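Local atomic coordinates of periplasmic binding protein (Thermotoga lettingae TMO, PDB entry 4RY8), a protein that binds 5-methylthioribose and probably serves as the solute-binding component of a bacterial sugar transporter. Residues Leu93-Asp103 and Asp108-Asp118; Met57-Glu65 and Ile77-Lys88. All blocks are in the same frame, centred on the assembly; numbering follows the deposited sequence.

Interaction 1 of 2, residues Leu93-Asp103 and Asp108-Asp118; sequences LDRGIRVVTFD and DNRVPEIEQDD. With SR1 (5-S-methyl-5-thio-alpha-D-ribofuranose), chain G.
Leu93 lays CB and CD1 over one face of the Arg110 guanidinium, with CD1 3.5 Å from Arg110 NH2. That flat group is held from within its own segment: Asp108 is gripped side-on, OD1 by NE and OD2 by NH2, both nearly straight and in the guanidinium plane. The bend of Arg110 at chi3 (-67°) folds its end back to this carboxylate. Asp108 OD1 also accepts from Arg110 N, closing an Asx turn, and OD2 has a second cationic partner in Lys90. Next along, Val111 meets Leu93 with CG2, while its CG1, set anti to the backbone N (chi1 -179°), is directed at Val99 CG1 and Thr101 CG2, the latter 3.8 Å away.

From here the segments pair as neighbouring parallel strands, 98-102 and 113-115, of the sheet in the N-terminal lobe of a periplasmic binding protein. Thr101 sits between two partners, its N giving to Pro112 O at 3.0 Å and its O taking Ile114 N at 2.8 Å; Asp103 N then reaches Ile114 O. On the sheet face of Phe102 and Ile114, Ile114 CD1 packs on Val100 CG2 at 3.8 Å and its CG2 approaches Phe102 CD1.

The strand ends open into the sugar site. Asp103 OD2 receives the O1 hydroxyl of 5-methylthioribose in a very short bond of 2.5 Å, and Gln116 NE2 donates to O2 at 3.0 Å, while Thr253 engages the OE1 end of the same amide. Behind them, Asp103 OD1 and Asp118 OD2 stand 3.7 Å apart, bridged by two waters that each donate to both oxygens; one also accepts from Gln116 N and NE2. Asp118 OD1 is paired with Arg153, which is itself hydrogen-bonded to the sugar.

Interaction 2 of 2, residues Met57-Glu65 and Ile77-Lys88; sequences MARMVTMIE and IDHGRPDPLMPK. With SR1 (5-S-methyl-5-thio-alpha-D-ribofuranose), chain G.
Leu85 fits as a knob into a hole formed by Met57, Met60, Val61 and Ile64 on helix 57-65. Its two methyls divide the work: CD1 faces Met60 SD, whereas CD2 meets Met57 CE in a tight 3.4 Å contact and also touches Val61 CG2 and Ile64 CD1. Met57 can curl its methyl over the leucine because its chain bends at both chi2 (-53°) and chi3 (-43°); the same methyl rests on Pro84 CB. Met60, extended beyond CG, reaches deeper, its SD 3.8 Å from Gly80 CA and its CE 3.5 Å from Asp78 O. At the other end Lys88 runs its CB and CG past Ile64 CG2 and Val61 CG1, while its NZ pairs with Glu91.

The two helices run nearly parallel, axes 9.9 Å apart at 15°, on one side of the sheet, as in a Rossmann-like beta-alpha-beta arrangement; Ile77 CD1 meets Ile64 CD1 where helix packs on strand. Beyond the strand, His79 NE2 donates almost straight to the ring oxygen O4 of 5-methylthioribose at 3.0 Å, in the plane of the imidazole. Asp78 OD1 accepts from His79 ND1 at 2.6 Å, a short but bent second-shell bond that helps to hold the ring's rotation. With both nitrogens acting as donors, His79 is probably a protonated imidazolium, its charge presumably favoured by Asp78 beside it.

Overall arrangement
Going from the N terminus, interaction 2 closes first: helix 57-69 leads through strand 74-78 and the turn after it into helix 82-94, which comes back alongside helix 57-69. Interaction 1 follows in series, with no crossing, when the chain leaves helix 82-94 for strand 98-102 and, after a short loop, lays 113-115 beside it. Helix 82-94 is shared, its start in interaction 2 and its end in interaction 1. The two also meet inside the sheet, where Phe102 N and O probably bond to Ile77 O and His79 N. Together they join two helices to three successive strands, whose C-terminal ends face the bound sugar.

Interaction 1 of 2, residues Leu93-Asp103 and Asp108-Asp118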
loop_
_atom_site.group_PDB
_atom_site.type_symbol
_atom_site.label_atom_id
_atom_site.label_comp_id
_atom_site.label_asym_id
_atom_site.label_seq_id
_atom_site.Cartn_x
_atom_site.Cartn_y
_atom_site.Cartn_z
ATOM N N LEU C 93 -32.906 2.114 2.358
ATOM C CA LEU C 93 -32.677 1.178 3.464
ATOM C C LEU C 93 -33.880 0.988 4.370
ATOM O O LEU C 93 -34.230 -0.148 4.712
ATOM C CB LEU C 93 -31.464 1.620 4.290
ATOM C CG LEU C 93 -30.122 1.614 3.586
ATOM C CD1 LEU C 93 -29.102 2.355 4.434
ATOM C CD2 LEU C 93 -29.692 0.188 3.269
ATOM N N ASP C 94 -34.543 2.085 4.732
ATOM C CA ASP C 94 -35.738 2.015 5.540
ATOM C C ASP C 94 -36.912 1.283 4.871
ATOM O O ASP C 94 -37.748 0.701 5.553
ATOM C CB ASP C 94 -36.239 3.425 5.899
ATOM C CG ASP C 94 -35.334 4.138 6.856
ATOM O OD1 ASP C 94 -34.445 3.504 7.472
ATOM O OD2 ASP C 94 -35.521 5.354 7.005
ATOM N N ARG C 95 -37.003 1.377 3.557
ATOM C CA ARG C 95 -38.049 0.689 2.790
ATOM C C ARG C 95 -37.718 -0.791 2.568
ATOM O O ARG C 95 -38.529 -1.523 2.003
ATOM C CB ARG C 95 -38.284 1.374 1.425
ATOM C CG ARG C 95 -38.862 2.794 1.492
ATOM C CD ARG C 95 -40.333 2.793 1.877
ATOM N NE ARG C 95 -40.517 2.795 3.336
ATOM C CZ ARG C 95 -41.508 2.191 4.000
ATOM N NH1 ARG C 95 -42.451 1.489 3.365
ATOM N NH2 ARG C 95 -41.550 2.280 5.329
ATOM N N GLY C 96 -36.540 -1.241 2.996
ATOM C CA GLY C 96 -36.217 -2.653 2.905
ATOM C C GLY C 96 -35.480 -2.995 1.635
ATOM O O GLY C 96 -35.318 -4.172 1.303
ATOM N N ILE C 97 -35.041 -1.965 0.924
ATOM C CA ILE C 97 -34.191 -2.152 -0.254
ATOM C C ILE C 97 -32.753 -2.286 0.228
ATOM O O ILE C 97 -32.261 -1.502 1.083
ATOM C CB ILE C 97 -34.353 -0.998 -1.270
ATOM C CG1 ILE C 97 -35.801 -0.915 -1.745
ATOM C CG2 ILE C 97 -33.420 -1.165 -2.478
ATOM C CD1 ILE C 97 -36.134 0.366 -2.456
ATOM N N ARG C 98 -32.070 -3.290 -0.313
ATOM C CA ARG C 98 -30.683 -3.524 0.039
ATOM C C ARG C 98 -29.824 -2.628 -0.866
ATOM O O ARG C 98 -30.177 -2.368 -2.030
ATOM C CB ARG C 98 -30.328 -5.030 -0.056
ATOM C CG ARG C 98 -31.245 -5.948 0.800
ATOM C CD ARG C 98 -31.627 -5.418 2.206
ATOM N NE ARG C 98 -32.481 -6.369 2.942
ATOM C CZ ARG C 98 -33.301 -6.087 3.966
ATOM N NH1 ARG C 98 -33.435 -4.856 4.452
ATOM N NH2 ARG C 98 -34.012 -7.059 4.528
ATOM N N VAL C 99 -28.739 -2.112 -0.305
ATOM C CA VAL C 99 -27.839 -1.202 -1.027
ATOM C C VAL C 99 -26.410 -1.632 -0.904
ATOM O O VAL C 99 -25.958 -1.973 0.178
ATOM C CB VAL C 99 -27.963 0.227 -0.471
ATOM C CG1 VAL C 99 -27.052 1.164 -1.242
ATOM C CG2 VAL C 99 -29.410 0.679 -0.539
ATOM N N VAL C 100 -25.667 -1.557 -1.987
ATOM C CA VAL C 100 -24.243 -1.774 -1.945
ATOM C C VAL C 100 -23.674 -0.708 -2.811
ATOM O O VAL C 100 -24.344 -0.286 -3.743
ATOM C CB VAL C 100 -23.862 -3.184 -2.506
ATOM C CG1 VAL C 100 -24.553 -3.462 -3.826
ATOM C CG2 VAL C 100 -22.343 -3.334 -2.680
ATOM N N THR C 101 -22.459 -0.250 -2.540
ATOM C CA THR C 101 -21.846 0.728 -3.395
ATOM C C THR C 101 -20.552 0.272 -4.001
ATOM O O THR C 101 -19.868 -0.653 -3.500
ATOM C CB THR C 101 -21.589 2.074 -2.691
ATOM O OG1 THR C 101 -20.512 1.918 -1.781
ATOM C CG2 THR C 101 -22.805 2.524 -1.937
ATOM N N PHE C 102 -20.248 0.897 -5.127
ATOM C CA PHE C 102 -18.961 0.809 -5.772
ATOM C C PHE C 102 -18.492 2.223 -5.806
ATOM O O PHE C 102 -19.175 3.073 -6.375
ATOM C CB PHE C 102 -19.043 0.247 -7.192
ATOM C CG PHE C 102 -17.716 0.279 -7.921
ATOM C CD1 PHE C 102 -16.573 -0.255 -7.334
ATOM C CD2 PHE C 102 -17.600 0.859 -9.162
ATOM C CE1 PHE C 102 -15.357 -0.191 -7.971
ATOM C CE2 PHE C 102 -16.371 0.923 -9.822
ATOM C CZ PHE C 102 -15.252 0.403 -9.212
ATOM N N ASP C 103 -17.352 2.494 -5.200
ATOM C CA ASP C 103 -16.744 3.816 -5.302
ATOM C C ASP C 103 -17.579 4.909 -4.682
ATOM O O ASP C 103 -17.607 6.042 -5.181
ATOM C CB ASP C 103 -16.390 4.184 -6.748
ATOM C CG ASP C 103 -15.065 3.569 -7.222
ATOM O OD1 ASP C 103 -14.318 3.008 -6.411
ATOM O OD2 ASP C 103 -14.748 3.718 -8.422
ATOM N N ASP C 108 -22.794 3.882 7.054
ATOM C CA ASP C 108 -23.911 3.059 7.506
ATOM C C ASP C 108 -23.472 1.621 7.364
ATOM O O ASP C 108 -23.110 1.221 6.270
ATOM C CB ASP C 108 -25.156 3.310 6.640
ATOM C CG ASP C 108 -26.399 2.659 7.207
ATOM O OD1 ASP C 108 -26.398 1.421 7.397
ATOM O OD2 ASP C 108 -27.379 3.391 7.456
ATOM N N ASN C 109 -23.509 0.864 8.459
ATOM C CA ASN C 109 -23.002 -0.521 8.506
ATOM C C ASN C 109 -23.801 -1.532 7.683
ATOM O O ASN C 109 -23.324 -2.652 7.451
ATOM C CB ASN C 109 -22.862 -0.984 9.980
ATOM C CG ASN C 109 -22.429 -2.454 10.133
ATOM O OD1 ASN C 109 -23.154 -3.259 10.729
ATOM N ND2 ASN C 109 -21.237 -2.800 9.634
ATOM N N ARG C 110 -24.984 -1.141 7.209
ATOM C CA ARG C 110 -25.813 -2.003 6.353
ATOM C C ARG C 110 -25.348 -2.076 4.890
ATOM O O ARG C 110 -25.745 -2.993 4.161
ATOM C CB ARG C 110 -27.263 -1.536 6.388
ATOM C CG ARG C 110 -27.962 -1.780 7.717
ATOM C CD ARG C 110 -29.350 -1.145 7.741
ATOM N NE ARG C 110 -29.263 0.306 7.708
ATOM C CZ ARG C 110 -30.298 1.139 7.782
ATOM N NH1 ARG C 110 -31.545 0.681 7.873
ATOM N NH2 ARG C 110 -30.072 2.446 7.746
ATOM N N VAL C 111 -24.495 -1.129 4.491
ATOM C CA VAL C 111 -24.069 -0.956 3.095
ATOM C C VAL C 111 -22.635 -1.330 2.875
ATOM O O VAL C 111 -21.737 -0.547 3.170
ATOM C CB VAL C 111 -24.178 0.523 2.701
ATOM C CG1 VAL C 111 -23.778 0.740 1.250
ATOM C CG2 VAL C 111 -25.592 1.003 2.988
ATOM N N PRO C 112 -22.403 -2.507 2.298
ATOM C CA PRO C 112 -21.074 -2.818 1.898
ATOM C C PRO C 112 -20.571 -1.866 0.852
ATOM O O PRO C 112 -21.348 -1.401 -0.014
ATOM C CB PRO C 112 -21.172 -4.247 1.329
ATOM C CG PRO C 112 -22.523 -4.727 1.663
ATOM C CD PRO C 112 -23.372 -3.551 1.943
ATOM N N GLU C 113 -19.278 -1.575 0.948
ATOM C CA GLU C 113 -18.577 -0.756 0.017
ATOM C C GLU C 113 -17.531 -1.582 -0.763
ATOM O O GLU C 113 -16.563 -2.097 -0.196
ATOM C CB GLU C 113 -17.892 0.387 0.739
ATOM C CG GLU C 113 -18.812 1.337 1.457
ATOM C CD GLU C 113 -18.028 2.367 2.254
ATOM O OE1 GLU C 113 -16.864 2.682 1.875
ATOM O OE2 GLU C 113 -18.563 2.891 3.265
ATOM N N ILE C 114 -17.752 -1.684 -2.071
ATOM C CA ILE C 114 -16.787 -2.269 -3.024
ATOM C C ILE C 114 -15.824 -1.189 -3.515
ATOM O O ILE C 114 -16.240 -0.098 -3.915
ATOM C CB ILE C 114 -17.508 -2.940 -4.223
ATOM C CG1 ILE C 114 -18.486 -4.009 -3.713
ATOM C CG2 ILE C 114 -16.491 -3.571 -5.155
ATOM C CD1 ILE C 114 -19.433 -4.597 -4.748
ATOM N N GLU C 115 -14.530 -1.454 -3.449
ATOM C CA GLU C 115 -13.583 -0.639 -4.180
ATOM C C GLU C 115 -12.384 -1.429 -4.583
ATOM O O GLU C 115 -12.240 -2.595 -4.180
ATOM C CB GLU C 115 -13.116 0.538 -3.322
ATOM C CG GLU C 115 -12.577 0.122 -1.969
ATOM C CD GLU C 115 -11.682 1.193 -1.391
ATOM O OE1 GLU C 115 -12.159 1.985 -0.535
ATOM O OE2 GLU C 115 -10.519 1.248 -1.823
ATOM N N GLN C 116 -11.516 -0.786 -5.361
ATOM C CA GLN C 116 -10.324 -1.458 -5.862
ATOM C C GLN C 116 -9.088 -1.245 -5.012
ATOM O O GLN C 116 -7.951 -1.337 -5.525
ATOM C CB GLN C 116 -10.050 -0.978 -7.248
ATOM C CG GLN C 116 -11.200 -1.227 -8.176
ATOM C CD GLN C 116 -11.035 -0.527 -9.482
ATOM O OE1 GLN C 116 -10.631 -1.121 -10.469
ATOM N NE2 GLN C 116 -11.344 0.738 -9.504
ATOM N N ASP C 117 -9.317 -1.019 -3.714
ATOM C CA ASP C 117 -8.267 -0.692 -2.750
ATOM C C ASP C 117 -7.577 0.518 -3.320
ATOM O O ASP C 117 -6.414 0.479 -3.692
ATOM C CB ASP C 117 -7.296 -1.849 -2.452
ATOM C CG ASP C 117 -6.503 -1.626 -1.195
ATOM O OD1 ASP C 117 -6.416 -0.467 -0.705
ATOM O OD2 ASP C 117 -5.987 -2.596 -0.634
ATOM N N ASP C 118 -8.296 1.630 -3.373
ATOM C CA ASP C 118 -7.725 2.833 -4.027
ATOM C C ASP C 118 -6.516 3.511 -3.345
ATOM O O ASP C 118 -5.685 4.174 -4.018
ATOM C CB ASP C 118 -8.807 3.835 -4.339
ATOM C CG ASP C 118 -9.716 3.354 -5.432
ATOM O OD1 ASP C 118 -9.227 3.054 -6.565
ATOM O OD2 ASP C 118 -10.898 3.187 -5.120
HETATM C CS SR1 G . -14.198 9.343 -12.832
HETATM S S SR1 G . -13.749 8.186 -11.559
HETATM C C5 SR1 G . -12.788 7.120 -12.660
HETATM C C4 SR1 G . -12.200 5.930 -11.905
HETATM O O4 SR1 G . -13.276 5.257 -11.337
HETATM C C1 SR1 G . -13.132 3.828 -11.461
HETATM O O1 SR1 G . -13.027 3.312 -10.178
HETATM C C2 SR1 G . -11.880 3.513 -12.264
HETATM O O2 SR1 G . -10.789 2.849 -11.570
HETATM C C3 SR1 G . -11.477 4.890 -12.754
HETATM O O3 SR1 G . -10.069 5.061 -12.668
HETATM O O HOH W 1 -28.085 -3.141 2.382
HETATM O O HOH W 2 -17.877 1.755 -2.385
HETATM O O HOH W 3 -13.097 4.159 -4.263
HETATM O O HOH W 4 -12.104 1.618 -6.879
#

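Interaction 2 of 2, residues Met57-Glu65 and Ile77-Lys88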
loop_
_atom_site.group_PDB
_atom_site.type_symbol
_atom_site.label_atom_id
_atom_site.label_comp_id
_atom_site.label_asym_id
_atom_site.label_seq_id
_atom_site.Cartn_x
_atom_site.Cartn_y
_atom_site.Cartn_z
ATOM N N MET C 57 -25.771 15.143 -10.936
ATOM C CA MET C 57 -26.162 14.642 -9.624
ATOM C C MET C 57 -27.682 14.704 -9.423
ATOM O O MET C 57 -28.260 13.783 -8.832
ATOM C CB MET C 57 -25.412 15.363 -8.477
ATOM C CG MET C 57 -23.972 14.891 -8.230
ATOM S SD MET C 57 -23.677 13.095 -7.981
ATOM C CE MET C 57 -25.031 12.776 -6.937
ATOM N N ALA C 58 -28.339 15.746 -9.942
ATOM C CA ALA C 58 -29.800 15.887 -9.767
ATOM C C ALA C 58 -30.527 14.780 -10.508
ATOM O O ALA C 58 -31.510 14.247 -10.012
ATOM C CB ALA C 58 -30.290 17.252 -10.249
ATOM N N ARG C 59 -30.035 14.437 -11.693
ATOM C CA ARG C 59 -30.551 13.278 -12.429
ATOM C C ARG C 59 -30.305 11.996 -11.645
ATOM O O ARG C 59 -31.165 11.107 -11.641
ATOM C CB ARG C 59 -29.948 13.158 -13.839
ATOM N N MET C 60 -29.147 11.907 -10.967
ATOM C CA MET C 60 -28.795 10.707 -10.180
ATOM C C MET C 60 -29.788 10.427 -9.039
ATOM O O MET C 60 -30.262 9.294 -8.880
ATOM C CB MET C 60 -27.333 10.774 -9.644
ATOM C CG MET C 60 -26.628 9.409 -9.559
ATOM S SD MET C 60 -24.932 9.460 -8.973
ATOM C CE MET C 60 -24.661 7.665 -8.842
ATOM N N VAL C 61 -30.109 11.462 -8.280
ATOM C CA VAL C 61 -31.112 11.402 -7.222
ATOM C C VAL C 61 -32.491 10.947 -7.713
ATOM O O VAL C 61 -33.098 10.068 -7.089
ATOM C CB VAL C 61 -31.232 12.788 -6.542
ATOM C CG1 VAL C 61 -32.457 12.888 -5.614
ATOM C CG2 VAL C 61 -29.962 13.102 -5.787
ATOM N N THR C 62 -32.996 11.533 -8.813
ATOM C CA THR C 62 -34.272 11.083 -9.427
ATOM C C THR C 62 -34.229 9.619 -9.893
ATOM O O THR C 62 -35.218 8.898 -9.796
ATOM C CB THR C 62 -34.701 11.947 -10.653
ATOM O OG1 THR C 62 -34.011 11.513 -11.836
ATOM C CG2 THR C 62 -34.415 13.400 -10.442
ATOM N N MET C 63 -33.094 9.176 -10.418
ATOM C CA MET C 63 -32.979 7.770 -10.831
ATOM C C MET C 63 -33.091 6.834 -9.624
ATOM O O MET C 63 -33.729 5.781 -9.699
ATOM C CB MET C 63 -31.675 7.522 -11.607
ATOM C CG MET C 63 -31.623 8.214 -12.958
ATOM S SD MET C 63 -30.032 8.323 -13.789
ATOM C CE MET C 63 -30.592 8.778 -15.427
ATOM N N ILE C 64 -32.474 7.214 -8.510
ATOM C CA ILE C 64 -32.479 6.354 -7.333
ATOM C C ILE C 64 -33.900 6.290 -6.811
ATOM O O ILE C 64 -34.446 5.231 -6.554
ATOM C CB ILE C 64 -31.488 6.852 -6.253
ATOM C CG1 ILE C 64 -30.050 6.580 -6.717
ATOM C CG2 ILE C 64 -31.762 6.168 -4.910
ATOM C CD1 ILE C 64 -29.001 7.360 -5.971
ATOM N N GLU C 65 -34.502 7.456 -6.700
ATOM C CA GLU C 65 -35.901 7.608 -6.354
ATOM C C GLU C 65 -36.844 6.797 -7.263
ATOM O O GLU C 65 -37.776 6.167 -6.758
ATOM C CB GLU C 65 -36.202 9.116 -6.314
ATOM C CG GLU C 65 -37.596 9.601 -6.586
ATOM C CD GLU C 65 -37.572 11.099 -6.889
ATOM O OE1 GLU C 65 -38.447 11.566 -7.643
ATOM O OE2 GLU C 65 -36.655 11.812 -6.401
ATOM N N ILE C 77 -25.248 1.556 -5.995
ATOM C CA ILE C 77 -24.816 2.902 -6.261
ATOM C C ILE C 77 -23.336 2.962 -6.669
ATOM O O ILE C 77 -22.410 2.678 -5.891
ATOM C CB ILE C 77 -25.135 3.817 -5.108
ATOM C CG1 ILE C 77 -26.633 3.707 -4.815
ATOM C CG2 ILE C 77 -24.765 5.242 -5.491
ATOM C CD1 ILE C 77 -27.094 4.586 -3.703
ATOM N N ASP C 78 -23.140 3.379 -7.916
ATOM C CA ASP C 78 -21.861 3.431 -8.553
ATOM C C ASP C 78 -21.372 4.872 -8.707
ATOM O O ASP C 78 -21.923 5.609 -9.506
ATOM C CB ASP C 78 -22.054 2.807 -9.912
ATOM C CG ASP C 78 -20.792 2.388 -10.521
ATOM O OD1 ASP C 78 -19.940 3.279 -10.631
ATOM O OD2 ASP C 78 -20.663 1.180 -10.857
ATOM N N HIS C 79 -20.301 5.210 -7.999
ATOM C CA HIS C 79 -19.784 6.558 -7.889
ATOM C C HIS C 79 -20.840 7.462 -7.229
ATOM O O HIS C 79 -21.659 6.989 -6.429
ATOM C CB HIS C 79 -19.267 7.081 -9.219
ATOM C CG HIS C 79 -18.078 6.345 -9.723
ATOM N ND1 HIS C 79 -18.096 4.990 -9.925
ATOM C CD2 HIS C 79 -16.834 6.760 -10.051
ATOM C CE1 HIS C 79 -16.920 4.595 -10.359
ATOM N NE2 HIS C 79 -16.132 5.642 -10.450
ATOM N N GLY C 80 -20.821 8.747 -7.566
ATOM C CA GLY C 80 -21.722 9.718 -6.980
ATOM C C GLY C 80 -21.006 10.360 -5.819
ATOM O O GLY C 80 -19.896 10.021 -5.536
ATOM N N ARG C 81 -21.657 11.281 -5.109
ATOM C CA ARG C 81 -21.050 11.872 -3.914
ATOM C C ARG C 81 -21.980 11.729 -2.736
ATOM O O ARG C 81 -23.182 11.631 -2.918
ATOM C CB ARG C 81 -20.702 13.317 -4.181
ATOM C CG ARG C 81 -19.556 13.371 -5.164
ATOM C CD ARG C 81 -19.184 14.792 -5.478
ATOM N NE ARG C 81 -19.966 15.314 -6.575
ATOM C CZ ARG C 81 -21.057 16.059 -6.471
ATOM N NH1 ARG C 81 -21.639 16.488 -7.580
ATOM N NH2 ARG C 81 -21.568 16.394 -5.291
ATOM N N PRO C 82 -21.429 11.656 -1.524
ATOM C CA PRO C 82 -22.296 11.238 -0.452
ATOM C C PRO C 82 -23.280 12.313 -0.080
ATOM O O PRO C 82 -24.379 11.990 0.323
ATOM C CB PRO C 82 -21.353 10.949 0.730
ATOM C CG PRO C 82 -19.982 11.300 0.293
ATOM C CD PRO C 82 -20.017 11.775 -1.131
ATOM N N ASP C 83 -22.897 13.578 -0.164
ATOM C CA ASP C 83 -23.831 14.551 0.376
ATOM C C ASP C 83 -25.138 14.516 -0.403
ATOM O O ASP C 83 -26.209 14.354 0.184
ATOM C CB ASP C 83 -23.286 15.955 0.452
ATOM C CG ASP C 83 -24.398 16.965 0.575
ATOM O OD1 ASP C 83 -24.884 17.215 1.699
ATOM O OD2 ASP C 83 -24.829 17.481 -0.473
ATOM N N PRO C 84 -25.072 14.631 -1.742
ATOM C CA PRO C 84 -26.376 14.619 -2.457
ATOM C C PRO C 84 -27.167 13.295 -2.262
ATOM O O PRO C 84 -28.367 13.295 -2.129
ATOM C CB PRO C 84 -25.968 14.800 -3.921
ATOM C CG PRO C 84 -24.628 15.455 -3.858
ATOM C CD PRO C 84 -23.939 14.962 -2.617
ATOM N N LEU C 85 -26.469 12.182 -2.207
ATOM C CA LEU C 85 -27.114 10.861 -2.242
ATOM C C LEU C 85 -27.550 10.238 -0.892
ATOM O O LEU C 85 -28.403 9.338 -0.874
ATOM C CB LEU C 85 -26.184 9.892 -2.961
ATOM C CG LEU C 85 -25.765 10.236 -4.396
ATOM C CD1 LEU C 85 -24.995 9.087 -5.030
ATOM C CD2 LEU C 85 -26.959 10.590 -5.256
ATOM N N MET C 86 -26.995 10.722 0.219
ATOM C CA MET C 86 -27.149 10.068 1.531
ATOM C C MET C 86 -28.606 9.838 1.927
ATOM O O MET C 86 -28.913 8.758 2.412
ATOM C CB MET C 86 -26.425 10.861 2.651
ATOM C CG MET C 86 -25.617 10.053 3.669
ATOM S SD MET C 86 -24.721 8.601 3.061
ATOM C CE MET C 86 -25.923 7.377 3.552
ATOM N N PRO C 87 -29.493 10.840 1.730
ATOM C CA PRO C 87 -30.901 10.678 2.143
ATOM C C PRO C 87 -31.698 9.680 1.289
ATOM O O PRO C 87 -32.579 8.987 1.795
ATOM C CB PRO C 87 -31.486 12.105 2.010
ATOM C CG PRO C 87 -30.307 13.022 1.974
ATOM C CD PRO C 87 -29.208 12.232 1.320
ATOM N N LYS C 88 -31.410 9.635 -0.001
ATOM C CA LYS C 88 -31.972 8.620 -0.880
ATOM C C LYS C 88 -31.522 7.211 -0.446
ATOM O O LYS C 88 -32.338 6.304 -0.419
ATOM C CB LYS C 88 -31.573 8.882 -2.337
ATOM C CG LYS C 88 -32.176 10.156 -2.915
ATOM C CD LYS C 88 -33.660 9.976 -3.198
ATOM C CE LYS C 88 -34.514 11.030 -2.510
ATOM N NZ LYS C 88 -35.829 10.431 -2.131
HETATM C CS SR1 G . -14.198 9.343 -12.832
HETATM S S SR1 G . -13.749 8.186 -11.559
HETATM C C5 SR1 G . -12.788 7.120 -12.660
HETATM C C4 SR1 G . -12.200 5.930 -11.905
HETATM O O4 SR1 G . -13.276 5.257 -11.337
HETATM C C1 SR1 G . -13.132 3.828 -11.461
HETATM O O1 SR1 G . -13.027 3.312 -10.178
HETATM C C2 SR1 G . -11.880 3.513 -12.264
HETATM O O2 SR1 G . -10.789 2.849 -11.570
HETATM C C3 SR1 G . -11.477 4.890 -12.754
HETATM O O3 SR1 G . -10.069 5.061 -12.668
#